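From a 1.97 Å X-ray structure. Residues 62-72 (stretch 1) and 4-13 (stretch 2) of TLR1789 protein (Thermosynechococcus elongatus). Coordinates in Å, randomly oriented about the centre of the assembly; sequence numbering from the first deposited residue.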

# COMPACT_ATOMS: atom_id res chain seq x y z
N ASP A 62 42.66 7.18 -3.69
CA ASP A 62 43.97 7.27 -2.99
C ASP A 62 44.22 8.69 -2.50
O ASP A 62 44.18 9.62 -3.31
CB ASP A 62 45.11 6.84 -3.92
CG ASP A 62 45.22 5.34 -4.04
OD1 ASP A 62 44.56 4.61 -3.26
OD2 ASP A 62 45.99 4.88 -4.90
N THR A 63 44.46 8.86 -1.20
CA THR A 63 44.73 10.21 -0.64
C THR A 63 46.15 10.23 -0.08
O THR A 63 46.83 9.18 -0.07
CB THR A 63 43.69 10.74 0.45
OG1 THR A 63 43.86 10.04 1.69
CG2 THR A 63 42.18 10.73 -0.06
N PRO A 64 46.61 11.43 0.36
CA PRO A 64 47.95 11.52 1.00
C PRO A 64 48.08 10.64 2.27
O PRO A 64 49.14 10.05 2.50
CB PRO A 64 48.14 13.03 1.26
CG PRO A 64 46.78 13.67 1.08
CD PRO A 64 45.98 12.76 0.19
N LEU A 65 46.99 10.52 3.04
CA LEU A 65 46.84 9.54 4.14
C LEU A 65 46.88 8.03 3.76
O LEU A 65 47.32 7.20 4.58
CB LEU A 65 45.54 9.81 4.96
CG LEU A 65 45.47 10.91 6.04
CD1 LEU A 65 44.16 10.78 6.85
CD2 LEU A 65 46.72 10.98 6.96
N GLY A 66 46.41 7.67 2.56
CA GLY A 66 46.28 6.27 2.12
C GLY A 66 44.96 6.15 1.37
O GLY A 66 44.59 7.07 0.63
N VAL A 67 44.22 5.06 1.56
CA VAL A 67 42.85 4.92 0.96
C VAL A 67 41.67 5.60 1.74
O VAL A 67 41.51 5.38 2.97
CB VAL A 67 42.50 3.43 0.64
CG1 VAL A 67 41.20 3.35 -0.11
CG2 VAL A 67 43.65 2.79 -0.17
N ARG A 68 40.91 6.45 1.01
CA ARG A 68 39.66 7.03 1.47
C ARG A 68 38.53 6.14 0.95
O ARG A 68 38.51 5.79 -0.25
CB ARG A 68 39.43 8.45 0.94
N ILE A 69 37.60 5.77 1.82
CA ILE A 69 36.27 5.34 1.32
C ILE A 69 35.31 6.49 1.47
O ILE A 69 35.14 7.06 2.60
CB ILE A 69 35.68 4.02 1.99
CG1 ILE A 69 36.66 2.87 1.80
CG2 ILE A 69 34.38 3.63 1.27
CD1 ILE A 69 36.90 2.56 0.32
N THR A 70 34.74 6.89 0.32
CA THR A 70 33.67 7.85 0.32
C THR A 70 32.34 7.10 0.06
O THR A 70 32.15 6.45 -1.00
CB THR A 70 33.90 9.01 -0.74
OG1 THR A 70 35.16 9.68 -0.47
CG2 THR A 70 32.79 10.04 -0.65
N PHE A 71 31.43 7.21 1.03
CA PHE A 71 30.08 6.74 0.83
C PHE A 71 29.21 7.86 0.25
O PHE A 71 28.90 8.80 0.96
CB PHE A 71 29.54 6.22 2.15
CG PHE A 71 30.10 4.88 2.50
CD1 PHE A 71 31.10 4.73 3.47
CD2 PHE A 71 29.63 3.73 1.82
CE1 PHE A 71 31.60 3.43 3.76
CE2 PHE A 71 30.10 2.47 2.09
CZ PHE A 71 31.09 2.31 3.10
N VAL A 72 28.84 7.77 -1.02
CA VAL A 72 27.98 8.85 -1.57
C VAL A 72 26.50 8.43 -1.46
O VAL A 72 26.11 7.41 -2.00
CB VAL A 72 28.30 9.18 -3.05
CG1 VAL A 72 27.60 10.51 -3.47
CG2 VAL A 72 29.83 9.32 -3.24
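Stretch 2 (4-13) KVLIAEVVVE

Stretch 2 lies beside stretch 1 as a parallel neighbour, and the pairing is cleanest over its second half. There residues 9-13 run alongside the strand 66-72, the two axes inclined by 21° (signed -21°) and approaching to 4.7 Å. The register is one to one: Arg68 faces Glu9, Ile69 faces Val10, Thr70 faces Val11, Phe71 faces Val12 and Val72 faces Glu13, with CA-CA distances of 4.7 to 4.9 Å. Before this, the chain turns a corner at Ala8, where phi/psi of -94/-36 breaks the extended run, and residues 5-7 cross the same strand at 75° (signed -75°), with a closest approach of 6.3 Å.

The hydrogen bonds follow the rule of a parallel ladder: alternate residues of stretch 1 spend both N and O on stretch 2. Ile69 N donates to Glu9 O at 2.8 Å, and Ile69 O accepts from Val11 N, also at 2.8 Å. Phe71 repeats the step, its N donating to Val11 O at 2.9 Å and its O accepting from Glu13 N at 3.0 Å. Thus Val11 is engaged through both its N and its O. Between these rungs the carbonyls also receive CA-H groups: Arg68 CA approaches Glu9 O at 3.3 Å, Val10 CA approaches Ile69 O at 3.3 Å, and Thr70 CA approaches Val11 O at 3.4 Å.

At the corner the bookkeeping changes. Val67 O accepts two amides, Ala8 N at 2.7 Å and Glu9 N at 3.2 Å, so one carbonyl serves both donors where the chain turns. Val67 N has no direct partner in stretch 2; water 1 accepts from Val67 N at 2.8 Å and donates to Leu6 O at 2.7 Å, bridging the gap.

Stretch 1 prepares its own entry. Thr63 N donates to Gly66 O at 2.6 Å and Gly66 N to Thr63 O at 3.1 Å, closing a tight turn through Pro64 and Leu65. Gly66 has phi/psi of 140/-140, which by itself calls for glycine; an ideal CB would also stand 3.3 Å from Ala8 CB. Thr63 OG1 lies within reach of both Gly66 O (3.2 Å) and Glu9 OE2 (3.3 Å), and its single proton is not assigned between them.

Side chains alternate across the sheet. On the face of Ile69 and Phe71 the contacts are apolar: the Phe71 ring takes Val10 CG1 at its edge, 4.0 Å from CD1, while Ile69 CG1 meets Ile7 CD1 at 3.9 Å. Near the crossing, Val67 CG2 touches Val5 CG1 at 3.9 Å. The face of Thr70 is mixed. Thr70 CG2 packs on Glu13 CG at 3.7 Å, and water 2 joins the polar ends, 2.6 Å from Thr70 OG1 and donating to Glu13 OE2 at 3.0 Å. Altogether the two stretches bury 765 Å², counting both sides.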

# COMPACT_ATOMS: atom_id res chain seq x y z
N LYS A 4 42.30 -7.87 0.12
CA LYS A 4 41.98 -7.06 1.29
C LYS A 4 42.73 -5.72 1.19
O LYS A 4 43.85 -5.71 0.76
CB LYS A 4 42.48 -7.81 2.54
CG LYS A 4 41.62 -9.00 3.06
CD LYS A 4 42.37 -9.83 4.15
CE LYS A 4 41.43 -10.50 5.21
NZ LYS A 4 42.11 -10.98 6.50
N VAL A 5 42.13 -4.59 1.59
CA VAL A 5 42.81 -3.27 1.57
C VAL A 5 42.67 -2.56 2.92
O VAL A 5 41.61 -2.59 3.52
CB VAL A 5 42.19 -2.28 0.52
CG1 VAL A 5 43.01 -1.00 0.45
CG2 VAL A 5 42.06 -2.93 -0.87
N LEU A 6 43.73 -1.91 3.37
CA LEU A 6 43.67 -1.07 4.59
C LEU A 6 43.17 0.37 4.36
O LEU A 6 43.70 1.08 3.49
CB LEU A 6 45.03 -1.07 5.31
CG LEU A 6 45.24 -0.19 6.56
CD1 LEU A 6 44.48 -0.75 7.76
CD2 LEU A 6 46.72 -0.01 6.91
N ILE A 7 42.22 0.83 5.17
CA ILE A 7 41.51 2.10 4.98
C ILE A 7 42.10 3.17 5.88
O ILE A 7 42.31 2.91 7.06
CB ILE A 7 39.96 1.94 5.32
CG1 ILE A 7 39.33 0.79 4.53
CG2 ILE A 7 39.16 3.27 5.11
CD1 ILE A 7 39.71 0.74 3.03
N ALA A 8 42.39 4.35 5.32
CA ALA A 8 42.88 5.52 6.11
C ALA A 8 41.81 6.50 6.58
O ALA A 8 41.94 7.10 7.67
CB ALA A 8 43.96 6.27 5.35
N GLU A 9 40.77 6.74 5.76
CA GLU A 9 39.66 7.62 6.17
C GLU A 9 38.37 7.16 5.52
O GLU A 9 38.35 6.52 4.46
CB GLU A 9 39.91 9.15 5.93
CG GLU A 9 39.93 9.63 4.48
CD GLU A 9 40.50 11.10 4.27
OE1 GLU A 9 39.74 12.07 4.53
OE2 GLU A 9 41.69 11.28 3.84
N VAL A 10 37.31 7.51 6.21
CA VAL A 10 35.97 7.20 5.75
C VAL A 10 35.28 8.55 5.74
O VAL A 10 35.33 9.29 6.73
CB VAL A 10 35.28 6.14 6.67
CG1 VAL A 10 33.83 5.83 6.18
CG2 VAL A 10 36.08 4.86 6.67
N VAL A 11 34.71 8.92 4.59
CA VAL A 11 33.85 10.11 4.57
C VAL A 11 32.44 9.76 4.08
O VAL A 11 32.23 8.85 3.26
CB VAL A 11 34.52 11.29 3.78
CG1 VAL A 11 35.07 10.79 2.43
CG2 VAL A 11 33.54 12.52 3.62
N VAL A 12 31.45 10.45 4.64
CA VAL A 12 30.08 10.34 4.13
C VAL A 12 29.72 11.64 3.40
O VAL A 12 29.84 12.71 3.99
CB VAL A 12 29.12 10.07 5.31
CG1 VAL A 12 27.64 10.24 4.88
CG2 VAL A 12 29.37 8.69 5.89
N GLU A 13 29.32 11.55 2.12
CA GLU A 13 28.87 12.72 1.34
C GLU A 13 27.40 12.66 0.97
O GLU A 13 26.93 11.64 0.46
CB GLU A 13 29.62 12.83 0.02
CG GLU A 13 31.07 13.24 0.14
CD GLU A 13 31.64 13.57 -1.23
OE1 GLU A 13 30.82 13.56 -2.21
OE2 GLU A 13 32.89 13.81 -1.32
O HOH W 1 45.35 3.26 3.38
O HOH W 2 35.41 12.29 -0.57